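Side-chain contacts in fructose-1,6-bisphosphatase/inositol-1-monophosphatase (Thermotoga maritima, PDB 2P3N), which removes phosphate from fructose 1,6-bisphosphate and inositol phosphates in a magnesium-dependent hydrolysis, working as a homotetramer: residues 29-34 with 64-69; 44-49 with 78-83. One frame throughout, in Å; residues are numbered along the deposited sequence.

How the contacts relate
From the N terminus the chain passes through residues 29-34, then helix 40-56 with residues 44-49, then the loop 64-69 after strand 61-64, and finally residues 78-83 at the end of strand 74-79. Contact 1 closes the loop from 29-34 to 64-69, and contact 2 the loop from 44-49 to 78-83; the segments alternate, so the two loops cross. Contact 1 ties the small sheet of strands 29-30 and 37-38 to the loop that carries Glu-65, while contact 2 seats helix 40-56 against strand 74-79, second in the large sheet, and the corner after it. They meet at the magnesium ion, to which Glu-65 supplies one ligand and Asp-79 and Ile-81 two more.

Contact 1. Residues 29-34 with 64-69; sequences EKKTGF and AEEGIF. With MG (magnesium ion), chain E.
A single lysine spans the whole contact: Lys-31, from a loop, reaches two successive glutamates, Glu-65 and Glu-66, with nothing but the far end of its chain. The backbones stay well apart, 10.1 Å between CA of Lys-31 and CA of Glu-66, a gap that suits lysine's length. The lysine chain bends at CG-CD (chi3 74°) and crosses the Glu-66 side chain at about a right angle. The shorter arm of the network is a hydrogen-bonded salt bridge, Lys-31 NZ to Glu-66 OE2 at 2.7 Å, in which the nitrogen meets the oxygen end-on, nearly in line with the C-O bond. The other is looser, 3.6 Å from Lys-31 NZ to Glu-65 OE2, because the ammonium sits off the plane of that carboxylate, nearer OE2.

Each glutamate also serves the metal. Glu-65 stretches out with CG anti to the backbone N (chi1 164°), and its OE1 binds magnesium at 2.1 Å. Glu-66, at the centre of an inverse gamma turn, accepts through OE1 a hydrogen bond of 2.8 Å from water 1, itself a magnesium ligand. Asp-79 and Ile-81 bind the same ion.

Glu-66 is thus a second-shell residue that probably helps to orient a metal-bound water, and the lysine's positive charge probably offsets part of the negative charge gathered beside the magnesium ion at this surface edge of the site.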
loop_
_atom_site.group_PDB
_atom_site.type_symbol
_atom_site.label_atom_id
_atom_site.label_comp_id
_atom_site.label_asym_id
_atom_site.label_seq_id
_atom_site.Cartn_x
_atom_site.Cartn_y
_atom_site.Cartn_z
ATOM N N GLU A 29 0.563 -12.314 26.788
ATOM C CA GLU A 29 0.120 -12.296 28.181
ATOM C C GLU A 29 -1.403 -12.383 28.303
ATOM O O GLU A 29 -2.136 -11.725 27.559
ATOM C CB GLU A 29 0.616 -11.016 28.858
ATOM C CG GLU A 29 2.141 -10.907 28.967
ATOM C CD GLU A 29 2.616 -9.479 29.226
ATOM O OE1 GLU A 29 2.038 -8.819 30.122
ATOM O OE2 GLU A 29 3.566 -9.025 28.539
ATOM N N LYS A 30 -1.871 -13.193 29.251
ATOM C CA LYS A 30 -3.306 -13.383 29.474
ATOM C C LYS A 30 -3.830 -12.396 30.515
ATOM O O LYS A 30 -3.175 -12.162 31.520
ATOM C CB LYS A 30 -3.570 -14.807 29.959
ATOM C CG LYS A 30 -2.855 -15.877 29.165
ATOM C CD LYS A 30 -3.184 -17.251 29.698
ATOM C CE LYS A 30 -2.248 -18.304 29.139
ATOM N NZ LYS A 30 -2.515 -19.648 29.732
ATOM N N LYS A 31 -5.004 -11.815 30.286
ATOM C CA LYS A 31 -5.561 -10.873 31.255
ATOM C C LYS A 31 -6.624 -11.548 32.117
ATOM O O LYS A 31 -6.582 -11.461 33.343
ATOM C CB LYS A 31 -6.129 -9.633 30.543
ATOM C CG LYS A 31 -5.041 -8.711 29.980
ATOM C CD LYS A 31 -5.573 -7.650 29.023
ATOM C CE LYS A 31 -6.306 -6.528 29.731
ATOM N NZ LYS A 31 -6.765 -5.479 28.766
ATOM N N THR A 32 -7.568 -12.231 31.480
ATOM C CA THR A 32 -8.615 -12.932 32.215
ATOM C C THR A 32 -8.926 -14.256 31.531
ATOM O O THR A 32 -10.018 -14.805 31.678
ATOM C CB THR A 32 -9.917 -12.107 32.298
ATOM O OG1 THR A 32 -10.393 -11.842 30.975
ATOM C CG2 THR A 32 -9.683 -10.789 33.048
ATOM N N GLY A 33 -7.948 -14.761 30.786
ATOM C CA GLY A 33 -8.111 -16.014 30.076
ATOM C C GLY A 33 -7.220 -16.029 28.851
ATOM O O GLY A 33 -6.405 -15.118 28.660
ATOM N N PHE A 34 -7.375 -17.054 28.016
ATOM C CA PHE A 34 -6.574 -17.179 26.799
ATOM C C PHE A 34 -7.191 -16.415 25.624
ATOM O O PHE A 34 -6.514 -16.142 24.635
ATOM C CB PHE A 34 -6.410 -18.658 26.419
ATOM C CG PHE A 34 -7.702 -19.336 26.059
ATOM C CD1 PHE A 34 -8.623 -19.683 27.046
ATOM C CD2 PHE A 34 -8.025 -19.582 24.727
ATOM C CE1 PHE A 34 -9.852 -20.262 26.706
ATOM C CE2 PHE A 34 -9.249 -20.159 24.380
ATOM C CZ PHE A 34 -10.163 -20.498 25.370
ATOM N N ALA A 64 -7.804 4.596 28.824
ATOM C CA ALA A 64 -7.144 3.687 27.903
ATOM C C ALA A 64 -7.302 2.240 28.372
ATOM O O ALA A 64 -7.177 1.939 29.566
ATOM C CB ALA A 64 -5.651 4.071 27.773
ATOM N N GLU A 65 -7.593 1.348 27.427
ATOM C CA GLU A 65 -7.788 -0.056 27.751
ATOM C C GLU A 65 -6.785 -0.579 28.760
ATOM O O GLU A 65 -7.144 -0.988 29.855
ATOM C CB GLU A 65 -7.714 -0.918 26.493
ATOM C CG GLU A 65 -7.534 -2.380 26.817
ATOM C CD GLU A 65 -7.938 -3.281 25.695
ATOM O OE1 GLU A 65 -7.567 -2.979 24.541
ATOM O OE2 GLU A 65 -8.617 -4.292 25.972
ATOM N N GLU A 66 -5.518 -0.557 28.378
ATOM C CA GLU A 66 -4.462 -1.057 29.226
ATOM C C GLU A 66 -4.127 -0.198 30.442
ATOM O O GLU A 66 -3.089 0.461 30.466
ATOM C CB GLU A 66 -3.205 -1.274 28.384
ATOM C CG GLU A 66 -2.999 -2.707 27.918
ATOM C CD GLU A 66 -4.099 -3.202 27.017
ATOM O OE1 GLU A 66 -4.201 -2.701 25.880
ATOM O OE2 GLU A 66 -4.861 -4.091 27.446
ATOM N N GLY A 67 -5.001 -0.184 31.446
ATOM C CA GLY A 67 -4.696 0.571 32.653
ATOM C C GLY A 67 -5.341 1.900 33.010
ATOM O O GLY A 67 -6.028 1.984 34.016
ATOM N N ILE A 68 -5.115 2.943 32.218
ATOM C CA ILE A 68 -5.666 4.268 32.520
ATOM C C ILE A 68 -7.186 4.345 32.417
ATOM O O ILE A 68 -7.746 4.278 31.322
ATOM C CB ILE A 68 -5.061 5.333 31.586
ATOM C CG1 ILE A 68 -3.554 5.094 31.432
ATOM C CG2 ILE A 68 -5.328 6.730 32.149
ATOM C CD1 ILE A 68 -2.904 5.952 30.371
ATOM N N PHE A 69 -7.856 4.506 33.557
ATOM C CA PHE A 69 -9.322 4.573 33.571
ATOM C C PHE A 69 -9.898 5.845 34.194
ATOM O O PHE A 69 -10.802 5.776 35.024
ATOM C CB PHE A 69 -9.895 3.363 34.314
ATOM C CG PHE A 69 -9.410 2.035 33.793
ATOM C CD1 PHE A 69 -9.387 1.768 32.426
ATOM C CD2 PHE A 69 -9.003 1.036 34.675
ATOM C CE1 PHE A 69 -8.966 0.526 31.949
ATOM C CE2 PHE A 69 -8.586 -0.203 34.206
ATOM C CZ PHE A 69 -8.568 -0.458 32.842
HETATM MG MG MG E . -7.062 -3.478 22.563
HETATM O O HOH W 1 -4.953 -3.025 23.249
HETATM O O HOH W 2 -6.749 -5.319 23.079
HETATM O O HOH W 3 -8.990 -4.307 22.339
#

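Contact 2. Residues 44-49 with 78-83; sequences EAQRMI and IDPIDG. With MG (magnesium ion), chain E.
Buried, largely apolar packing joins one face of helix 40-56 to the end of strand 74-79 and the corner after it, with no hydrogen bond across the contact. Pro-80, where the chain turns, lies nearest the helix: its CA is 4.9 Å from CA of Gln-46. The compact ring and the Gln-46 chain run alongside each other in one direction, Pro-80 CB 3.7 Å from Gln-46 CB. Gln-46 has CG anti to its own N (chi1 -167°) and runs on extended, which carries its amide along the proline ring. Ala-45 is small enough to let the helix come close, its CB meeting Pro-80 CB at 4.1 Å.

One helical turn further on, Ile-49 and Ile-78 run antiparallel. Ile-49 CG2 touches Ile-78 CD1 at 3.9 Å and Ile-49 CD1 lies by Ile-78 CG2, so each branch methyl meets the other's chain end; beta-branched apolar side chains suit this buried interface.

Asp-79 points away from the helix, and its OD2 binds magnesium at 2.2 Å; the carbonyl O of Ile-81 is a second ligand. Ile-78 and Pro-80 thus face the helix and Asp-79 the metal. Residues 79-83, Asp-Pro-Ile-Asp-Gly, form the inositol monophosphatase family's metal-binding motif, in which Asp-82 and Gly-83 probably meet substrate and Asp-82 a second magnesium.

Strands 61-64 and 95-102 flank Ile-78 through Ile-62 and Leu-98, and helix 2-21 closes over Ile-49 and Ile-81 with Val-14 and Leu-18.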
loop_
_atom_site.group_PDB
_atom_site.type_symbol
_atom_site.label_atom_id
_atom_site.label_comp_id
_atom_site.label_asym_id
_atom_site.label_seq_id
_atom_site.Cartn_x
_atom_site.Cartn_y
_atom_site.Cartn_z
ATOM N N GLU A 44 3.232 -0.258 24.832
ATOM C CA GLU A 44 4.161 0.659 24.208
ATOM C C GLU A 44 3.387 1.584 23.273
ATOM O O GLU A 44 3.674 2.776 23.188
ATOM C CB GLU A 44 5.212 -0.155 23.458
ATOM C CG GLU A 44 6.187 0.640 22.635
ATOM C CD GLU A 44 7.330 -0.220 22.138
ATOM O OE1 GLU A 44 7.109 -1.423 21.881
ATOM O OE2 GLU A 44 8.447 0.313 22.000
ATOM N N ALA A 45 2.392 1.027 22.591
ATOM C CA ALA A 45 1.571 1.791 21.668
ATOM C C ALA A 45 0.729 2.779 22.452
ATOM O O ALA A 45 0.524 3.917 22.026
ATOM C CB ALA A 45 0.673 0.860 20.874
ATOM N N GLN A 46 0.249 2.337 23.609
ATOM C CA GLN A 46 -0.571 3.182 24.456
ATOM C C GLN A 46 0.237 4.314 25.057
ATOM O O GLN A 46 -0.273 5.426 25.219
ATOM C CB GLN A 46 -1.187 2.370 25.579
ATOM C CG GLN A 46 -2.291 3.123 26.291
ATOM C CD GLN A 46 -2.871 2.342 27.436
ATOM O OE1 GLN A 46 -2.429 2.483 28.578
ATOM N NE2 GLN A 46 -3.857 1.492 27.141
ATOM N N ARG A 47 1.494 4.028 25.403
ATOM C CA ARG A 47 2.370 5.047 25.990
ATOM C C ARG A 47 2.612 6.106 24.937
ATOM O O ARG A 47 2.482 7.307 25.192
ATOM C CB ARG A 47 3.725 4.466 26.415
ATOM C CG ARG A 47 3.672 3.469 27.555
ATOM C CD ARG A 47 5.073 3.195 28.095
ATOM N NE ARG A 47 5.131 2.005 28.946
ATOM C CZ ARG A 47 5.132 0.755 28.487
ATOM N NH1 ARG A 47 5.078 0.525 27.181
ATOM N NH2 ARG A 47 5.193 -0.267 29.332
ATOM N N MET A 48 2.966 5.643 23.746
ATOM C CA MET A 48 3.227 6.542 22.641
ATOM C C MET A 48 2.053 7.514 22.466
ATOM O O MET A 48 2.250 8.731 22.374
ATOM C CB MET A 48 3.474 5.734 21.364
ATOM C CG MET A 48 4.064 6.562 20.236
ATOM S SD MET A 48 4.955 5.617 18.972
ATOM C CE MET A 48 6.663 5.773 19.530
ATOM N N ILE A 49 0.834 6.975 22.460
ATOM C CA ILE A 49 -0.361 7.796 22.286
ATOM C C ILE A 49 -0.643 8.711 23.486
ATOM O O ILE A 49 -0.702 9.935 23.346
ATOM C CB ILE A 49 -1.619 6.908 22.021
ATOM C CG1 ILE A 49 -1.448 6.104 20.728
ATOM C CG2 ILE A 49 -2.868 7.782 21.918
ATOM C CD1 ILE A 49 -2.554 5.067 20.495
ATOM N N ILE A 78 -8.924 5.544 24.514
ATOM C CA ILE A 78 -7.916 4.889 23.697
ATOM C C ILE A 78 -7.866 3.380 23.745
ATOM O O ILE A 78 -7.923 2.777 24.807
ATOM C CB ILE A 78 -6.517 5.397 24.123
ATOM C CG1 ILE A 78 -6.470 6.919 23.986
ATOM C CG2 ILE A 78 -5.419 4.691 23.333
ATOM C CD1 ILE A 78 -5.394 7.559 24.829
ATOM N N ASP A 79 -7.771 2.772 22.576
ATOM C CA ASP A 79 -7.589 1.339 22.510
ATOM C C ASP A 79 -6.299 1.209 21.705
ATOM O O ASP A 79 -6.297 1.360 20.479
ATOM C CB ASP A 79 -8.744 0.620 21.816
ATOM C CG ASP A 79 -8.644 -0.898 21.967
ATOM O OD1 ASP A 79 -9.676 -1.600 21.884
ATOM O OD2 ASP A 79 -7.518 -1.392 22.171
ATOM N N PRO A 80 -5.173 0.970 22.399
ATOM C CA PRO A 80 -3.875 0.828 21.734
ATOM C C PRO A 80 -3.875 -0.221 20.612
ATOM O O PRO A 80 -3.256 -0.015 19.572
ATOM C CB PRO A 80 -2.930 0.488 22.894
ATOM C CG PRO A 80 -3.838 -0.199 23.896
ATOM C CD PRO A 80 -5.060 0.677 23.842
ATOM N N ILE A 81 -4.551 -1.346 20.819
ATOM C CA ILE A 81 -4.627 -2.370 19.778
ATOM C C ILE A 81 -5.954 -3.074 19.882
ATOM O O ILE A 81 -6.150 -3.898 20.769
ATOM C CB ILE A 81 -3.533 -3.466 19.888
ATOM C CG1 ILE A 81 -2.140 -2.861 19.712
ATOM C CG2 ILE A 81 -3.773 -4.517 18.812
ATOM C CD1 ILE A 81 -1.005 -3.854 19.828
ATOM N N ASP A 82 -6.872 -2.736 18.984
ATOM C CA ASP A 82 -8.174 -3.382 18.987
ATOM C C ASP A 82 -8.045 -4.592 18.065
ATOM O O ASP A 82 -8.032 -4.462 16.846
ATOM C CB ASP A 82 -9.248 -2.411 18.487
ATOM C CG ASP A 82 -10.648 -3.006 18.544
ATOM O OD1 ASP A 82 -11.620 -2.279 18.242
ATOM O OD2 ASP A 82 -10.779 -4.199 18.887
ATOM N N GLY A 83 -7.925 -5.772 18.656
ATOM C CA GLY A 83 -7.767 -6.974 17.859
ATOM C C GLY A 83 -6.377 -7.527 18.120
ATOM O O GLY A 83 -5.658 -7.915 17.197
HETATM MG MG MG E . -7.062 -3.478 22.563
HETATM O O HOH W 3 -8.990 -4.307 22.339
HETATM O O HOH W 1 -4.953 -3.025 23.249
HETATM O O HOH W 2 -6.749 -5.319 23.079
#